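Ribosomal-protein-serine acetyltransferase, putative (Vibrio cholerae O1 biovar eltor, PDB 2FCK) is a putative GNAT-family acetyltransferase that probably transfers acetyl groups to protein N-termini, perhaps those of ribosomal proteins, although its function has not been established. Local coordinates at residues Phe96-Leu101 with Arg134-Cys139; Cys153-Glu158 with Ile175-Ile180. All coordinates share one frame; numbering follows the deposited sequence. Where two conformers were deposited one is given.

Contact 1: Phe96-Leu101 with Arg134-Cys139; sequences FNMASL and RLEIVC
Leu101 and Met98 bury the most surface here, on opposite faces of a parallel strand pair, and Glu136 and Arg134 form much of the surface that receives Met98. Leu101, its CG anti to the carbonyl carbon (chi1 -57°), crosses Leu135 obliquely, CD1 lying 3.9 Å from Leu135 CD1, while its CB rests 4.1 Å from Ile137 CG1. Leu122 and Ile123 of helix 114-129 cover this apolar face. Two of the three backbone bonds run nearly along the C=O axes: Glu136 N gives to Ala99 O (2.9 Å) and Leu101 N to Glu136 O (2.8 Å); the third, Ala99 N to Arg134 O, is more bent. Strand 98-105, helix 114-129 and strand 134-139 form a beta-alpha-beta crossover, the central unit of the GNAT fold. In this family the two strands splay apart to make the acetyl-CoA cleft. The axes here cross at -26°, and beyond the last direct bond a water stands between the strands, donating to Leu101 O (2.6 Å) and accepting from Val138 N. On the other face Met98, a selenomethionine with CG anti to the backbone N (chi1 179°), runs alongside Arg134; its SE is 3.7 Å from Arg134 CD and meets the guanidinium at its edge, in plane. That guanidinium grips one oxygen of Glu136 side-on, through NE (3.1 Å to OE2) and NH2 (2.7 Å to OE2), both on the anti lone pair. Glu136 OE1 is salt-bridged to Arg164 of the same chain, and Arg134 NH1 donates to Pro162 O of the second subunit.

Contact 2: Cys153-Glu158 with Ile175-Ile180; sequences CGANRE and IVFSLI. With NO3 (nitrate ion), chain F.
Strands 156-158 and 175-179 run antiparallel with a strong twist (139° between axes): Asn156 and Ser178 are a hydrogen-bonded pair, N to O 2.8 Å from Asn156 to Ser178 and 2.9 Å in return, and Glu158 N adds a 2.7 Å bond to Val176 O. At the intervening non-hydrogen-bonded pair, Arg157 crosses Phe177 obliquely, its CB 3.6 Å from Phe177 CE1. The arginine chain then bends at chi3 (-124°) and lays its guanidinium over Ile175, whose CG2 sits 3.7 Å from the plane, over its centre. Arg157 NH1 reaches onward to a nitrate, probably from the crystallisation liquor, at 3.1 Å from its O1. On the other face Ser178 OG donates to Glu158 OE2 (3.0 Å), arriving from above the carboxylate plane, and a water links that hydroxyl to Asn156 ND2; the stronger partner of Glu158 is Arg134. Ala155 CB packs between Phe177 CB and Leu179 CG. Just before it, Gly154 at positive phi closes helix 144-152 with a Schellman motif, turning the chain into the first strand of the antiparallel C-terminal pair of the GNAT fold.

The two contacts are neighbouring parts of one sheet, their centres about 9 Å apart, because strand 170-179 lies between strands 134-139 and 156-164. A probable backbone hydrogen bond from Phe177 N to Ile137 O (2.8 Å) ties them, and on one face Cys139 SG packs 3.7 Å from Phe177 CE2. On the other, Arg134 NH2 spans strand 170-179 to reach Glu158 OE1 at 2.8 Å, so the arginine of contact 1 is shared between two carboxylates, which probably steadies its positive charge. Contact 1 borders the expected acetyl-CoA cleft; contact 2 extends the sheet outward from it. Both also touch the second subunit.

Contact 1: Phe96-Leu101 with Arg134-Cys139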
loop_
_atom_site.group_PDB
_atom_site.type_symbol
_atom_site.label_atom_id
_atom_site.label_comp_id
_atom_site.label_asym_id
_atom_site.label_seq_id
_atom_site.Cartn_x
_atom_site.Cartn_y
_atom_site.Cartn_z
ATOM N N PHE A 96 -5.399 -5.359 1.542
ATOM C CA PHE A 96 -6.454 -4.885 0.672
ATOM C C PHE A 96 -6.552 -5.622 -0.674
ATOM O O PHE A 96 -7.254 -5.154 -1.523
ATOM C CB PHE A 96 -6.278 -3.417 0.384
ATOM C CG PHE A 96 -6.004 -2.618 1.612
ATOM C CD1 PHE A 96 -4.763 -2.077 1.828
ATOM C CD2 PHE A 96 -6.969 -2.492 2.565
ATOM C CE1 PHE A 96 -4.513 -1.361 2.999
ATOM C CE2 PHE A 96 -6.737 -1.765 3.730
ATOM C CZ PHE A 96 -5.499 -1.220 3.933
ATOM N N ASN A 97 -5.826 -6.728 -0.816
ATOM C CA ASN A 97 -5.773 -7.532 -2.031
ATOM C C ASN A 97 -5.434 -6.684 -3.246
ATOM O O ASN A 97 -6.082 -6.793 -4.284
ATOM C CB ASN A 97 -7.088 -8.267 -2.251
ATOM C CG ASN A 97 -6.940 -9.405 -3.256
ATOM O OD1 ASN A 97 -5.890 -10.053 -3.319
ATOM N ND2 ASN A 97 -7.961 -9.610 -4.086
HETATM N N MSE A 98 -4.450 -5.799 -3.073
HETATM C CA MSE A 98 -4.187 -4.727 -4.030
HETATM C C MSE A 98 -2.690 -4.702 -4.297
HETATM O O MSE A 98 -1.930 -5.243 -3.499
HETATM C CB MSE A 98 -4.615 -3.399 -3.302
HETATM C CG MSE A 98 -4.395 -2.266 -4.117
HETATM SE SE MSE A 98 -5.156 -0.702 -3.219
HETATM C CE MSE A 98 -3.863 0.272 -3.928
ATOM N N ALA A 99 -2.234 -4.049 -5.366
ATOM C CA ALA A 99 -0.801 -3.808 -5.506
ATOM C C ALA A 99 -0.547 -2.480 -6.226
ATOM O O ALA A 99 -1.449 -1.931 -6.833
ATOM C CB ALA A 99 -0.109 -4.987 -6.329
ATOM N N SER A 100 0.698 -2.038 -6.156
ATOM C CA SER A 100 1.218 -0.795 -6.770
ATOM C C SER A 100 2.048 -1.121 -7.985
ATOM O O SER A 100 2.978 -1.923 -7.898
ATOM C CB SER A 100 2.187 -0.147 -5.722
ATOM O OG SER A 100 3.246 0.581 -6.374
ATOM N N LEU A 101 1.728 -0.501 -9.119
ATOM C CA LEU A 101 2.506 -0.764 -10.342
ATOM C C LEU A 101 3.279 0.480 -10.758
ATOM O O LEU A 101 2.874 1.662 -10.485
ATOM C CB LEU A 101 1.578 -1.155 -11.508
ATOM C CG LEU A 101 0.650 -2.352 -11.335
ATOM C CD1 LEU A 101 0.056 -2.646 -12.707
ATOM C CD2 LEU A 101 1.308 -3.594 -10.802
ATOM N N ARG A 134 -7.603 -4.940 -7.148
ATOM C CA ARG A 134 -7.345 -3.543 -7.449
ATOM C C ARG A 134 -5.853 -3.320 -7.661
ATOM O O ARG A 134 -5.022 -3.855 -6.913
ATOM C CB ARG A 134 -7.788 -2.662 -6.257
ATOM C CG ARG A 134 -7.552 -1.158 -6.461
ATOM C CD ARG A 134 -8.212 -0.298 -5.307
ATOM N NE ARG A 134 -7.673 1.083 -5.322
ATOM C CZ ARG A 134 -8.228 2.126 -5.945
ATOM N NH1 ARG A 134 -9.390 2.009 -6.573
ATOM N NH2 ARG A 134 -7.608 3.295 -5.964
ATOM N N LEU A 135 -5.512 -2.481 -8.645
ATOM C CA LEU A 135 -4.114 -2.052 -8.814
ATOM C C LEU A 135 -4.093 -0.518 -8.833
ATOM O O LEU A 135 -4.994 0.071 -9.385
ATOM C CB LEU A 135 -3.562 -2.556 -10.152
ATOM C CG LEU A 135 -3.596 -4.096 -10.342
ATOM C CD1 LEU A 135 -3.231 -4.487 -11.801
ATOM C CD2 LEU A 135 -2.670 -4.794 -9.391
ATOM N N GLU A 136 -3.085 0.074 -8.216
ATOM C CA GLU A 136 -2.829 1.528 -8.325
ATOM C C GLU A 136 -1.536 1.816 -9.135
ATOM O O GLU A 136 -0.489 1.172 -8.915
ATOM C CB GLU A 136 -2.749 2.132 -6.942
ATOM C CG GLU A 136 -4.190 2.253 -6.381
ATOM C CD GLU A 136 -4.261 2.903 -4.995
ATOM O OE1 GLU A 136 -3.207 3.247 -4.405
ATOM O OE2 GLU A 136 -5.401 2.984 -4.482
ATOM N N ILE A 137 -1.623 2.794 -10.027
ATOM C CA ILE A 137 -0.489 3.422 -10.708
ATOM C C ILE A 137 -0.339 4.842 -10.196
ATOM O O ILE A 137 -1.370 5.500 -10.072
ATOM C CB ILE A 137 -0.755 3.431 -12.187
ATOM C CG1 ILE A 137 -0.722 1.985 -12.705
ATOM C CG2 ILE A 137 0.266 4.278 -12.963
ATOM C CD1 ILE A 137 -1.379 1.826 -13.983
ATOM N N VAL A 138 0.883 5.290 -9.832
ATOM C CA VAL A 138 1.114 6.675 -9.396
ATOM C C VAL A 138 1.990 7.334 -10.453
ATOM O O VAL A 138 3.084 6.845 -10.709
ATOM C CB VAL A 138 1.860 6.774 -8.025
ATOM C CG1 VAL A 138 2.007 8.250 -7.587
ATOM C CG2 VAL A 138 1.058 5.971 -7.011
ATOM N N CYS A 139 1.510 8.403 -11.068
ATOM C CA CYS A 139 2.322 9.088 -12.071
ATOM C C CYS A 139 2.781 10.426 -11.556
ATOM O O CYS A 139 2.045 11.106 -10.841
ATOM C CB CYS A 139 1.512 9.333 -13.354
ATOM S SG CYS A 139 1.135 7.788 -14.213
HETATM O O HOH W 1 3.227 3.519 -8.711
#

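Contact 2: Cys153-Glu158 with Ile175-Ile180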
loop_
_atom_site.group_PDB
_atom_site.type_symbol
_atom_site.label_atom_id
_atom_site.label_comp_id
_atom_site.label_asym_id
_atom_site.label_seq_id
_atom_site.Cartn_x
_atom_site.Cartn_y
_atom_site.Cartn_z
ATOM N N CYS A 153 -4.204 1.792 -21.110
ATOM C CA CYS A 153 -4.398 0.433 -20.547
ATOM C C CYS A 153 -5.688 0.270 -19.728
ATOM O O CYS A 153 -5.920 -0.792 -19.160
ATOM C CB CYS A 153 -3.188 -0.019 -19.723
ATOM S SG CYS A 153 -1.695 -0.085 -20.697
ATOM N N GLY A 154 -6.536 1.306 -19.732
ATOM C CA GLY A 154 -7.879 1.235 -19.136
ATOM C C GLY A 154 -7.938 1.707 -17.699
ATOM O O GLY A 154 -8.917 1.440 -16.975
ATOM N N ALA A 155 -6.906 2.423 -17.269
ATOM C CA ALA A 155 -6.899 2.897 -15.877
ATOM C C ALA A 155 -7.825 4.071 -15.743
ATOM O O ALA A 155 -8.150 4.743 -16.735
ATOM C CB ALA A 155 -5.475 3.239 -15.375
ATOM N N ASN A 156 -8.297 4.277 -14.516
ATOM C CA ASN A 156 -9.151 5.417 -14.241
ATOM C C ASN A 156 -8.428 6.392 -13.336
ATOM O O ASN A 156 -7.908 6.007 -12.296
ATOM C CB ASN A 156 -10.440 4.945 -13.575
ATOM C CG ASN A 156 -11.305 4.125 -14.533
ATOM O OD1 ASN A 156 -11.543 4.512 -15.685
ATOM N ND2 ASN A 156 -11.750 2.967 -14.065
ATOM N N ARG A 157 -8.406 7.655 -13.718
ATOM C CA ARG A 157 -7.747 8.630 -12.854
ATOM C C ARG A 157 -8.569 8.885 -11.619
ATOM O O ARG A 157 -9.807 9.051 -11.694
ATOM C CB ARG A 157 -7.524 9.929 -13.640
ATOM C CG ARG A 157 -6.936 11.048 -12.813
ATOM C CD ARG A 157 -7.256 12.375 -13.451
ATOM N NE ARG A 157 -6.009 13.100 -13.694
ATOM C CZ ARG A 157 -5.473 13.938 -12.809
ATOM N NH1 ARG A 157 -4.326 14.552 -13.073
ATOM N NH2 ARG A 157 -6.087 14.154 -11.666
ATOM N N GLU A 158 -7.880 8.919 -10.480
ATOM C CA GLU A 158 -8.482 9.349 -9.247
ATOM C C GLU A 158 -7.749 10.616 -8.843
ATOM O O GLU A 158 -7.743 11.615 -9.553
ATOM C CB GLU A 158 -8.419 8.248 -8.165
ATOM C CG GLU A 158 -9.270 7.008 -8.575
ATOM C CD GLU A 158 -9.181 5.819 -7.650
ATOM O OE1 GLU A 158 -8.495 5.902 -6.610
ATOM O OE2 GLU A 158 -9.834 4.790 -7.959
ATOM N N ILE A 175 -0.282 11.543 -9.182
ATOM C CA ILE A 175 -1.626 11.236 -9.618
ATOM C C ILE A 175 -1.842 9.732 -9.506
ATOM O O ILE A 175 -1.074 8.922 -10.039
ATOM C CB ILE A 175 -1.830 11.594 -11.111
ATOM C CG1 ILE A 175 -1.436 13.048 -11.392
ATOM C CG2 ILE A 175 -3.266 11.213 -11.484
ATOM C CD1 ILE A 175 -1.283 13.393 -12.926
ATOM N N VAL A 176 -2.901 9.362 -8.805
ATOM C CA VAL A 176 -3.263 7.964 -8.619
ATOM C C VAL A 176 -4.271 7.540 -9.680
ATOM O O VAL A 176 -5.313 8.192 -9.826
ATOM C CB VAL A 176 -3.909 7.805 -7.206
ATOM C CG1 VAL A 176 -4.443 6.392 -7.010
ATOM C CG2 VAL A 176 -2.888 8.247 -6.151
ATOM N N PHE A 177 -3.925 6.478 -10.416
ATOM C CA PHE A 177 -4.869 5.823 -11.314
ATOM C C PHE A 177 -5.171 4.437 -10.738
ATOM O O PHE A 177 -4.268 3.799 -10.148
ATOM C CB PHE A 177 -4.231 5.630 -12.703
ATOM C CG PHE A 177 -3.915 6.911 -13.411
ATOM C CD1 PHE A 177 -4.762 7.412 -14.389
ATOM C CD2 PHE A 177 -2.747 7.610 -13.079
ATOM C CE1 PHE A 177 -4.447 8.598 -15.044
ATOM C CE2 PHE A 177 -2.391 8.783 -13.719
ATOM C CZ PHE A 177 -3.288 9.307 -14.710
ATOM N N SER A 178 -6.376 3.920 -11.003
ATOM C CA SER A 178 -6.722 2.581 -10.574
ATOM C C SER A 178 -7.169 1.692 -11.727
ATOM O O SER A 178 -7.660 2.165 -12.751
ATOM C CB SER A 178 -7.856 2.623 -9.529
ATOM O OG SER A 178 -9.067 2.975 -10.175
ATOM N N LEU A 179 -6.997 0.393 -11.511
ATOM C CA LEU A 179 -7.580 -0.626 -12.372
ATOM C C LEU A 179 -8.283 -1.626 -11.467
ATOM O O LEU A 179 -7.727 -2.011 -10.420
ATOM C CB LEU A 179 -6.451 -1.372 -13.120
ATOM C CG LEU A 179 -5.627 -0.532 -14.079
ATOM C CD1 LEU A 179 -4.146 -0.803 -13.915
ATOM C CD2 LEU A 179 -6.075 -0.830 -15.449
ATOM N N ILE A 180 -9.484 -2.045 -11.874
ATOM C CA ILE A 180 -10.169 -3.148 -11.225
ATOM C C ILE A 180 -10.565 -4.198 -12.257
ATOM O O ILE A 180 -10.666 -3.884 -13.447
ATOM C CB ILE A 180 -11.406 -2.728 -10.393
ATOM C CG1 ILE A 180 -12.552 -2.257 -11.293
ATOM C CG2 ILE A 180 -10.994 -1.689 -9.329
ATOM C CD1 ILE A 180 -13.828 -1.812 -10.522
HETATM N N NO3 F . -2.658 17.286 -11.910
HETATM O O1 NO3 F . -3.889 17.009 -11.277
HETATM O O2 NO3 F . -1.929 18.456 -11.617
HETATM O O3 NO3 F . -2.134 16.394 -12.852
HETATM O O HOH W 2 -10.357 -0.162 -14.375
HETATM O O HOH W 3 -10.757 1.679 -11.868
#